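Local coordinates for protein putative oxidoreductase FAD-binding subunit (Sulfolobus tokodaii, PDB 4ZOH) that probably serves as the FAD-binding subunit of a molybdopterin-dependent oxidoreductase of the CO dehydrogenase flavoprotein type, passing electrons through its bound flavin, at residues F169-Q177 / V189-L197; I236-A247 / K261-I272. All blocks are in the same frame, centred on the assembly; numbering follows the deposited sequence.

Followed from the N terminus, the chain runs through most of the FAD-binding part before reaching contact 1, where strand 173-179 turns back as strand 189-198 at one edge of a four-stranded antiparallel sheet. This hairpin closes the loop 178-188, where the last residues of the FAD pocket lie. The chain then leaves through strands 201-210 and 217-218 and helix 220-226. Only afterwards does contact 2 open, pairing residues 236-247 with 261-272 and closing a second, separate loop. The two contacts are thus in series and neither encloses the other. In space they meet: helix 257-276 packs on the hairpin, with L267 CD1 3.4 Å from V189 O, so that sheet and helices form one layered C-terminal unit.

Contact 1. Residues F169-Q177 / V189-L197; sequences FEGYKFSYQ and VGVALLLKL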
loop_
_atom_site.group_PDB
_atom_site.type_symbol
_atom_site.label_atom_id
_atom_site.label_comp_id
_atom_site.label_asym_id
_atom_site.label_seq_id
_atom_site.Cartn_x
_atom_site.Cartn_y
_atom_site.Cartn_z
ATOM N N PHE B 169 27.672 -54.791 -0.910
ATOM C CA PHE B 169 28.029 -54.993 -2.344
ATOM C C PHE B 169 29.409 -54.536 -2.742
ATOM O O PHE B 169 29.555 -53.918 -3.810
ATOM C CB PHE B 169 26.982 -54.371 -3.275
ATOM C CG PHE B 169 25.611 -54.922 -3.074
ATOM C CD1 PHE B 169 25.251 -56.141 -3.648
ATOM C CD2 PHE B 169 24.679 -54.226 -2.311
ATOM C CE1 PHE B 169 23.988 -56.658 -3.430
ATOM C CE2 PHE B 169 23.405 -54.713 -2.113
ATOM C CZ PHE B 169 23.066 -55.942 -2.666
ATOM N N GLU B 170 30.425 -54.843 -1.933
ATOM C CA GLU B 170 31.803 -54.443 -2.276
ATOM C C GLU B 170 32.317 -55.144 -3.540
ATOM O O GLU B 170 32.041 -56.314 -3.746
ATOM C CB GLU B 170 32.747 -54.723 -1.109
ATOM C CG GLU B 170 32.585 -53.717 0.023
ATOM C CD GLU B 170 33.254 -54.161 1.308
ATOM O OE1 GLU B 170 34.420 -54.617 1.229
ATOM O OE2 GLU B 170 32.620 -54.059 2.395
ATOM N N GLY B 171 33.086 -54.426 -4.351
ATOM C CA GLY B 171 33.489 -54.897 -5.682
ATOM C C GLY B 171 32.376 -55.065 -6.754
ATOM O O GLY B 171 32.677 -55.482 -7.906
ATOM N N TYR B 172 31.110 -54.754 -6.408
ATOM C CA TYR B 172 30.046 -54.842 -7.390
ATOM C C TYR B 172 30.093 -53.681 -8.343
ATOM O O TYR B 172 30.581 -52.629 -7.976
ATOM C CB TYR B 172 28.674 -54.881 -6.766
ATOM C CG TYR B 172 28.224 -56.218 -6.336
ATOM C CD1 TYR B 172 28.884 -56.900 -5.303
ATOM C CD2 TYR B 172 27.093 -56.785 -6.907
ATOM C CE1 TYR B 172 28.425 -58.144 -4.872
ATOM C CE2 TYR B 172 26.602 -57.988 -6.470
ATOM C CZ TYR B 172 27.286 -58.676 -5.464
ATOM O OH TYR B 172 26.813 -59.915 -5.058
ATOM N N LYS B 173 29.599 -53.895 -9.568
ATOM C CA LYS B 173 29.427 -52.817 -10.544
ATOM C C LYS B 173 27.931 -52.479 -10.539
ATOM O O LYS B 173 27.148 -53.296 -10.122
ATOM C CB LYS B 173 29.906 -53.248 -11.941
ATOM C CG LYS B 173 31.321 -53.885 -11.999
ATOM C CD LYS B 173 32.460 -52.887 -12.056
ATOM C CE LYS B 173 33.066 -52.855 -13.460
ATOM N NZ LYS B 173 33.229 -51.471 -14.026
ATOM N N PHE B 174 27.529 -51.284 -10.980
ATOM C CA PHE B 174 26.112 -50.843 -10.799
ATOM C C PHE B 174 25.796 -49.717 -11.763
ATOM O O PHE B 174 26.709 -49.057 -12.317
ATOM C CB PHE B 174 25.765 -50.446 -9.331
ATOM C CG PHE B 174 26.693 -49.405 -8.747
ATOM C CD1 PHE B 174 26.444 -48.026 -8.925
ATOM C CD2 PHE B 174 27.822 -49.793 -8.033
ATOM C CE1 PHE B 174 27.334 -47.074 -8.422
ATOM C CE2 PHE B 174 28.720 -48.838 -7.529
ATOM C CZ PHE B 174 28.483 -47.479 -7.732
ATOM N N SER B 175 24.508 -49.537 -11.991
ATOM C CA SER B 175 23.983 -48.434 -12.806
ATOM C C SER B 175 22.503 -48.233 -12.464
ATOM O O SER B 175 21.776 -49.207 -12.289
ATOM C CB SER B 175 24.123 -48.731 -14.303
ATOM O OG SER B 175 23.771 -47.580 -15.059
ATOM N N TYR B 176 22.066 -46.967 -12.302
ATOM C CA TYR B 176 20.618 -46.677 -12.263
ATOM C C TYR B 176 20.340 -45.935 -13.528
ATOM O O TYR B 176 21.028 -44.956 -13.815
ATOM C CB TYR B 176 20.209 -45.864 -11.021
ATOM C CG TYR B 176 18.710 -45.653 -10.977
ATOM C CD1 TYR B 176 17.848 -46.740 -10.969
ATOM C CD2 TYR B 176 18.151 -44.353 -10.948
ATOM C CE1 TYR B 176 16.485 -46.572 -10.984
ATOM C CE2 TYR B 176 16.760 -44.179 -10.926
ATOM C CZ TYR B 176 15.944 -45.306 -10.938
ATOM O OH TYR B 176 14.571 -45.200 -10.948
ATOM N N GLN B 177 19.408 -46.446 -14.328
ATOM C CA GLN B 177 18.967 -45.773 -15.587
ATOM C C GLN B 177 17.558 -45.222 -15.342
ATOM O O GLN B 177 16.669 -45.950 -14.927
ATOM C CB GLN B 177 18.930 -46.770 -16.768
ATOM C CG GLN B 177 20.311 -47.363 -17.127
ATOM C CD GLN B 177 21.251 -46.329 -17.728
ATOM O OE1 GLN B 177 20.831 -45.447 -18.476
ATOM N NE2 GLN B 177 22.535 -46.433 -17.410
ATOM N N VAL B 189 10.415 -44.794 -16.915
ATOM C CA VAL B 189 10.907 -46.151 -16.652
ATOM C C VAL B 189 12.192 -46.026 -15.794
ATOM O O VAL B 189 13.028 -45.177 -16.064
ATOM C CB VAL B 189 11.219 -46.901 -17.972
ATOM C CG1 VAL B 189 11.793 -48.266 -17.616
ATOM C CG2 VAL B 189 9.957 -47.054 -18.863
ATOM N N GLY B 190 12.333 -46.841 -14.769
ATOM C CA GLY B 190 13.611 -46.904 -14.062
ATOM C C GLY B 190 14.175 -48.315 -13.975
ATOM O O GLY B 190 13.459 -49.243 -13.610
ATOM N N VAL B 191 15.472 -48.459 -14.294
ATOM C CA VAL B 191 16.158 -49.768 -14.192
ATOM C C VAL B 191 17.432 -49.641 -13.337
ATOM O O VAL B 191 18.341 -48.829 -13.657
ATOM C CB VAL B 191 16.496 -50.420 -15.564
ATOM C CG1 VAL B 191 17.057 -51.856 -15.357
ATOM C CG2 VAL B 191 15.294 -50.457 -16.501
ATOM N N ALA B 192 17.427 -50.384 -12.228
ATOM C CA ALA B 192 18.555 -50.448 -11.310
ATOM C C ALA B 192 19.312 -51.768 -11.410
ATOM O O ALA B 192 18.722 -52.836 -11.194
ATOM C CB ALA B 192 18.118 -50.244 -9.859
ATOM N N LEU B 193 20.608 -51.674 -11.678
ATOM C CA LEU B 193 21.398 -52.882 -11.870
ATOM C C LEU B 193 22.542 -52.972 -10.847
ATOM O O LEU B 193 23.242 -51.976 -10.592
ATOM C CB LEU B 193 21.986 -52.914 -13.294
ATOM C CG LEU B 193 22.598 -54.284 -13.732
ATOM C CD1 LEU B 193 22.268 -54.583 -15.186
ATOM C CD2 LEU B 193 24.111 -54.224 -13.561
ATOM N N LEU B 194 22.706 -54.177 -10.305
ATOM C CA LEU B 194 23.933 -54.581 -9.600
ATOM C C LEU B 194 24.470 -55.908 -10.159
ATOM O O LEU B 194 23.719 -56.874 -10.366
ATOM C CB LEU B 194 23.660 -54.790 -8.139
ATOM C CG LEU B 194 23.816 -53.590 -7.214
ATOM C CD1 LEU B 194 22.999 -53.894 -5.990
ATOM C CD2 LEU B 194 25.284 -53.386 -6.862
ATOM N N LEU B 195 25.777 -55.953 -10.379
ATOM C CA LEU B 195 26.423 -57.211 -10.764
ATOM C C LEU B 195 27.850 -57.216 -10.279
ATOM O O LEU B 195 28.494 -56.134 -10.100
ATOM C CB LEU B 195 26.375 -57.415 -12.295
ATOM C CG LEU B 195 27.263 -56.519 -13.181
ATOM C CD1 LEU B 195 28.702 -57.013 -13.165
ATOM C CD2 LEU B 195 26.806 -56.477 -14.637
ATOM N N LYS B 196 28.357 -58.446 -10.145
ATOM C CA LYS B 196 29.759 -58.682 -9.781
ATOM C C LYS B 196 30.358 -59.764 -10.674
ATOM O O LYS B 196 29.739 -60.824 -10.950
ATOM C CB LYS B 196 29.866 -59.058 -8.309
ATOM C CG LYS B 196 31.288 -59.223 -7.744
ATOM C CD LYS B 196 31.132 -59.983 -6.421
ATOM C CE LYS B 196 32.426 -60.134 -5.637
ATOM N NZ LYS B 196 33.122 -58.831 -5.534
ATOM N N LEU B 197 31.562 -59.458 -11.096
ATOM C CA LEU B 197 32.347 -60.257 -12.027
ATOM C C LEU B 197 33.304 -61.171 -11.238
ATOM O O LEU B 197 33.960 -60.717 -10.263
ATOM C CB LEU B 197 33.148 -59.319 -12.958
ATOM C CG LEU B 197 32.285 -58.571 -14.025
ATOM C CD1 LEU B 197 33.177 -57.920 -15.019
ATOM C CD2 LEU B 197 31.350 -59.484 -14.789
HETATM O O HOH W 1 32.717 -56.839 -10.639
#
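F169 and L194 meet at the tight end of an antiparallel beta hairpin, strands 173-179 and 189-198, which forms one edge of the C-terminal sheet. L194 CD1 sits over the centre of the F169 ring, 3.7 Å from the centroid, in a CH-pi contact. L194 CD2, the other branch, lies 3.7 Å from Y172 CB, so the leucine is wedged between two aromatic residues and is further covered by L87 and M126. The edge of F169 presses on the Y172 ring, F169 CD1 over one face, while K196 CB sits over the centre of the opposite face, 3.6 Å from the centroid. With chi1 at -175° and CG anti to N, the K196 chain beyond CB runs on across the tyrosine at about a right angle, K196 CD 3.6 Å from Y172 CE1; Y172 OH is held by D204.

Between the strands, pairs of hydrogen bonds join K173 with L195, S175 with L193, and Q177 with V191. A192 CB meets the edge of the Y176 ring, 3.7 Å from Y176 CD1. Y176 OH is hydrogen-bonded to D118, and the Y176 side chain is about 7 Å from the bound FAD, nearest atoms. On the side of S175, Q177 and L193 the sheet is covered by helix 257-276.

The loose, solvent-facing side is the middle of the type II turn F169-Y172, whose end residues pack inward. E170 and G171 are exposed there, and K196 NZ makes only a weak bond to E170 O. K173 bends away from the pair to give its NZ to A275 O. A water closes the open end of the ladder, donating to G171 O and accepting from L197 N at 2.9 Å.

Contact 2. Residues I236-A247 / K261-I272; sequences IEKAATRAMESA and KKMVKVLTKRAI
An antiparallel helix pair in the C-terminal domain, helices 233-243 and 257-276, is built here on small residues: the axes of the two segments approach to 7.5 Å at 142°. The methyl of A240 lets the helices come this close, A240 CB lying 3.4 Å from K265 O; as a result A240 O comes 3.3 Å from K265 CA in a CA-H...O contact. A243 CB beds against V264 CG1 and T268 OG1. I236 and I272 slide past each other in opposite directions, I236 CG1 being 3.8 Å from I272 CG2.

Along one side of this seam, K265 and K269 meet E237. K265 leaves its helix with CG anti to N (chi1 161°), then bends twice, bringing K265 NZ 2.7 Å from E237 OE2 in a salt bridge and within a weak bond of T241 OG1. K269 NZ completes the network with a long bridge to E237 OE1, so one carboxylate probably balances two positive charges.

At the other end K261 NZ bonds M244 O at 3.2 Å from above the carbonyl plane, the face opposite A247 N, and reaches A247 O weakly. With an alanine at K261 both these bonds go, and the segment after helix 233-243 would probably be tied less firmly to helix 257-276. M244 SD rests 3.3 Å from K261 O.

L267, T268 and I272 touch strand 189-198: helix 257-276 lies on the four-stranded antiparallel sheet with helix 233-243 outside it, an antiparallel helix pair of the CO dehydrogenase flavoprotein C-terminal domain family.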
loop_
_atom_site.group_PDB
_atom_site.type_symbol
_atom_site.label_atom_id
_atom_site.label_comp_id
_atom_site.label_asym_id
_atom_site.label_seq_id
_atom_site.Cartn_x
_atom_site.Cartn_y
_atom_site.Cartn_z
ATOM N N ILE B 236 23.647 -60.119 -23.578
ATOM C CA ILE B 236 23.272 -58.781 -23.129
ATOM C C ILE B 236 21.954 -58.391 -23.860
ATOM O O ILE B 236 20.910 -58.045 -23.225
ATOM C CB ILE B 236 24.413 -57.779 -23.443
ATOM C CG1 ILE B 236 25.515 -57.844 -22.384
ATOM C CG2 ILE B 236 23.873 -56.340 -23.538
ATOM C CD1 ILE B 236 26.801 -57.094 -22.755
ATOM N N GLU B 237 22.013 -58.490 -25.190
ATOM C CA GLU B 237 20.875 -58.282 -26.075
ATOM C C GLU B 237 19.690 -59.186 -25.641
ATOM O O GLU B 237 18.549 -58.739 -25.491
ATOM C CB GLU B 237 21.365 -58.577 -27.498
ATOM C CG GLU B 237 20.349 -58.493 -28.607
ATOM C CD GLU B 237 19.617 -57.173 -28.585
ATOM O OE1 GLU B 237 20.256 -56.127 -28.264
ATOM O OE2 GLU B 237 18.403 -57.216 -28.862
ATOM N N LYS B 238 19.992 -60.438 -25.334
ATOM C CA LYS B 238 18.963 -61.366 -24.929
ATOM C C LYS B 238 18.400 -61.017 -23.549
ATOM O O LYS B 238 17.189 -61.129 -23.344
ATOM C CB LYS B 238 19.453 -62.840 -25.007
ATOM C CG LYS B 238 18.238 -63.779 -25.009
ATOM C CD LYS B 238 18.436 -65.231 -25.423
ATOM C CE LYS B 238 17.034 -65.844 -25.474
ATOM N NZ LYS B 238 16.937 -67.219 -24.905
ATOM N N ALA B 239 19.269 -60.641 -22.597
ATOM C CA ALA B 239 18.826 -60.296 -21.242
ATOM C C ALA B 239 17.954 -59.054 -21.289
ATOM O O ALA B 239 16.908 -58.999 -20.658
ATOM C CB ALA B 239 20.014 -60.046 -20.360
ATOM N N ALA B 240 18.375 -58.087 -22.096
ATOM C CA ALA B 240 17.657 -56.807 -22.238
ATOM C C ALA B 240 16.229 -57.096 -22.761
ATOM O O ALA B 240 15.236 -56.572 -22.216
ATOM C CB ALA B 240 18.420 -55.810 -23.135
ATOM N N THR B 241 16.141 -57.982 -23.765
ATOM C CA THR B 241 14.848 -58.546 -24.241
ATOM C C THR B 241 14.045 -59.161 -23.120
ATOM O O THR B 241 12.856 -58.835 -22.957
ATOM C CB THR B 241 15.037 -59.530 -25.460
ATOM O OG1 THR B 241 15.769 -58.844 -26.462
ATOM C CG2 THR B 241 13.697 -59.967 -26.090
ATOM N N ARG B 242 14.672 -59.998 -22.299
ATOM C CA ARG B 242 13.878 -60.758 -21.314
ATOM C C ARG B 242 13.398 -59.934 -20.136
ATOM O O ARG B 242 12.475 -60.348 -19.401
ATOM C CB ARG B 242 14.624 -62.010 -20.838
ATOM C CG ARG B 242 14.745 -63.040 -21.951
ATOM C CD ARG B 242 15.060 -64.389 -21.409
ATOM N NE ARG B 242 13.933 -64.811 -20.607
ATOM C CZ ARG B 242 14.025 -65.755 -19.686
ATOM N NH1 ARG B 242 12.949 -66.069 -18.981
ATOM N NH2 ARG B 242 15.195 -66.372 -19.479
ATOM N N ALA B 243 14.026 -58.774 -19.942
ATOM C CA ALA B 243 13.599 -57.823 -18.893
ATOM C C ALA B 243 12.119 -57.359 -19.143
ATOM O O ALA B 243 11.358 -57.143 -18.199
ATOM C CB ALA B 243 14.582 -56.637 -18.868
ATOM N N MET B 244 11.717 -57.236 -20.414
ATOM C CA MET B 244 10.323 -56.926 -20.819
ATOM C C MET B 244 9.289 -57.882 -20.262
ATOM O O MET B 244 8.133 -57.484 -20.084
ATOM C CB MET B 244 10.191 -56.845 -22.336
ATOM C CG MET B 244 11.098 -55.815 -22.928
ATOM S SD MET B 244 10.587 -55.221 -24.521
ATOM C CE MET B 244 10.837 -56.753 -25.434
ATOM N N GLU B 245 9.715 -59.108 -19.925
ATOM C CA GLU B 245 8.808 -60.109 -19.374
ATOM C C GLU B 245 8.314 -59.702 -18.019
ATOM O O GLU B 245 7.194 -60.077 -17.646
ATOM C CB GLU B 245 9.450 -61.493 -19.262
ATOM C CG GLU B 245 9.939 -62.051 -20.589
ATOM C CD GLU B 245 10.813 -63.286 -20.436
ATOM O OE1 GLU B 245 10.813 -63.913 -19.346
ATOM O OE2 GLU B 245 11.501 -63.628 -21.417
ATOM N N SER B 246 9.123 -58.953 -17.266
ATOM C CA SER B 246 8.685 -58.532 -15.907
ATOM C C SER B 246 7.899 -57.200 -15.871
ATOM O O SER B 246 7.451 -56.799 -14.804
ATOM C CB SER B 246 9.837 -58.501 -14.912
ATOM O OG SER B 246 10.700 -59.581 -15.145
ATOM N N ALA B 247 7.735 -56.531 -17.028
ATOM C CA ALA B 247 7.086 -55.190 -17.086
ATOM C C ALA B 247 5.612 -55.309 -17.408
ATOM O O ALA B 247 5.266 -55.836 -18.456
ATOM C CB ALA B 247 7.774 -54.269 -18.102
ATOM N N LYS B 261 7.256 -50.714 -22.163
ATOM C CA LYS B 261 7.742 -52.095 -22.189
ATOM C C LYS B 261 9.011 -52.146 -23.063
ATOM O O LYS B 261 10.024 -52.630 -22.619
ATOM C CB LYS B 261 6.651 -53.006 -22.735
ATOM C CG LYS B 261 6.829 -54.454 -22.376
ATOM C CD LYS B 261 5.927 -55.311 -23.246
ATOM C CE LYS B 261 6.040 -56.800 -22.896
ATOM N NZ LYS B 261 5.343 -57.158 -21.629
ATOM N N LYS B 262 8.953 -51.570 -24.264
ATOM C CA LYS B 262 10.108 -51.418 -25.137
ATOM C C LYS B 262 11.242 -50.681 -24.458
ATOM O O LYS B 262 12.402 -51.129 -24.534
ATOM C CB LYS B 262 9.747 -50.767 -26.481
ATOM C CG LYS B 262 8.832 -51.624 -27.380
ATOM C CD LYS B 262 8.301 -50.891 -28.616
ATOM C CE LYS B 262 9.434 -50.551 -29.597
ATOM N NZ LYS B 262 9.048 -49.605 -30.692
ATOM N N MET B 263 10.922 -49.605 -23.728
ATOM C CA MET B 263 11.969 -48.899 -22.982
ATOM C C MET B 263 12.617 -49.724 -21.889
ATOM O O MET B 263 13.772 -49.450 -21.550
ATOM C CB MET B 263 11.509 -47.526 -22.463
ATOM C CG MET B 263 11.178 -46.638 -23.643
ATOM S SD MET B 263 12.504 -46.308 -24.795
ATOM C CE MET B 263 12.148 -47.320 -26.269
ATOM N N VAL B 264 11.928 -50.741 -21.353
ATOM C CA VAL B 264 12.582 -51.594 -20.359
ATOM C C VAL B 264 13.834 -52.260 -20.992
ATOM O O VAL B 264 14.940 -52.294 -20.383
ATOM C CB VAL B 264 11.618 -52.596 -19.740
ATOM C CG1 VAL B 264 12.345 -53.707 -18.990
ATOM C CG2 VAL B 264 10.687 -51.862 -18.800
ATOM N N LYS B 265 13.675 -52.709 -22.239
ATOM C CA LYS B 265 14.782 -53.336 -22.933
ATOM C C LYS B 265 15.911 -52.335 -23.171
ATOM O O LYS B 265 17.063 -52.653 -22.927
ATOM C CB LYS B 265 14.338 -53.984 -24.257
ATOM C CG LYS B 265 15.493 -54.247 -25.223
ATOM C CD LYS B 265 14.985 -54.358 -26.655
ATOM C CE LYS B 265 14.975 -55.796 -27.074
ATOM N NZ LYS B 265 16.342 -56.025 -27.595
ATOM N N VAL B 266 15.571 -51.136 -23.639
ATOM C CA VAL B 266 16.566 -50.130 -23.915
ATOM C C VAL B 266 17.388 -49.791 -22.629
ATOM O O VAL B 266 18.630 -49.743 -22.687
ATOM C CB VAL B 266 15.935 -48.902 -24.625
ATOM C CG1 VAL B 266 16.972 -47.821 -24.773
ATOM C CG2 VAL B 266 15.355 -49.309 -26.020
ATOM N N LEU B 267 16.697 -49.637 -21.486
ATOM C CA LEU B 267 17.332 -49.192 -20.241
ATOM C C LEU B 267 18.120 -50.298 -19.535
ATOM O O LEU B 267 19.154 -50.000 -18.975
ATOM C CB LEU B 267 16.384 -48.475 -19.251
ATOM C CG LEU B 267 15.639 -47.121 -19.469
ATOM C CD1 LEU B 267 15.392 -46.299 -18.181
ATOM C CD2 LEU B 267 16.168 -46.248 -20.584
ATOM N N THR B 268 17.606 -51.534 -19.550
ATOM C CA THR B 268 18.387 -52.725 -19.155
ATOM C C THR B 268 19.688 -52.805 -19.976
ATOM O O THR B 268 20.763 -52.901 -19.414
ATOM C CB THR B 268 17.569 -53.980 -19.309
ATOM O OG1 THR B 268 16.383 -53.820 -18.535
ATOM C CG2 THR B 268 18.270 -55.189 -18.779
ATOM N N LYS B 269 19.608 -52.659 -21.297
ATOM C CA LYS B 269 20.861 -52.691 -22.064
ATOM C C LYS B 269 21.816 -51.581 -21.618
ATOM O O LYS B 269 23.037 -51.842 -21.468
ATOM C CB LYS B 269 20.609 -52.656 -23.584
ATOM C CG LYS B 269 21.825 -52.920 -24.424
ATOM C CD LYS B 269 21.467 -52.927 -25.917
ATOM C CE LYS B 269 22.735 -52.849 -26.758
ATOM N NZ LYS B 269 22.520 -53.211 -28.174
ATOM N N ARG B 270 21.286 -50.342 -21.463
ATOM C CA ARG B 270 22.126 -49.172 -21.031
ATOM C C ARG B 270 22.753 -49.501 -19.644
ATOM O O ARG B 270 23.922 -49.301 -19.442
ATOM C CB ARG B 270 21.286 -47.905 -20.929
ATOM C CG ARG B 270 20.968 -47.252 -22.260
ATOM C CD ARG B 270 19.872 -46.201 -22.083
ATOM N NE ARG B 270 19.873 -45.367 -23.281
ATOM C CZ ARG B 270 19.389 -44.128 -23.397
ATOM N NH1 ARG B 270 18.822 -43.489 -22.363
ATOM N NH2 ARG B 270 19.501 -43.521 -24.572
ATOM N N ALA B 271 21.976 -50.137 -18.772
ATOM C CA ALA B 271 22.410 -50.481 -17.396
ATOM C C ALA B 271 23.574 -51.494 -17.374
ATOM O O ALA B 271 24.630 -51.211 -16.760
ATOM C CB ALA B 271 21.232 -50.975 -16.598
ATOM N N ILE B 272 23.413 -52.621 -18.092
ATOM C CA ILE B 272 24.472 -53.638 -18.205
ATOM C C ILE B 272 25.743 -52.962 -18.738
ATOM O O ILE B 272 26.800 -53.000 -18.097
ATOM C CB ILE B 272 24.000 -54.814 -19.103
ATOM C CG1 ILE B 272 22.689 -55.356 -18.623
ATOM C CG2 ILE B 272 24.971 -55.972 -19.111
ATOM C CD1 ILE B 272 22.005 -56.206 -19.666
#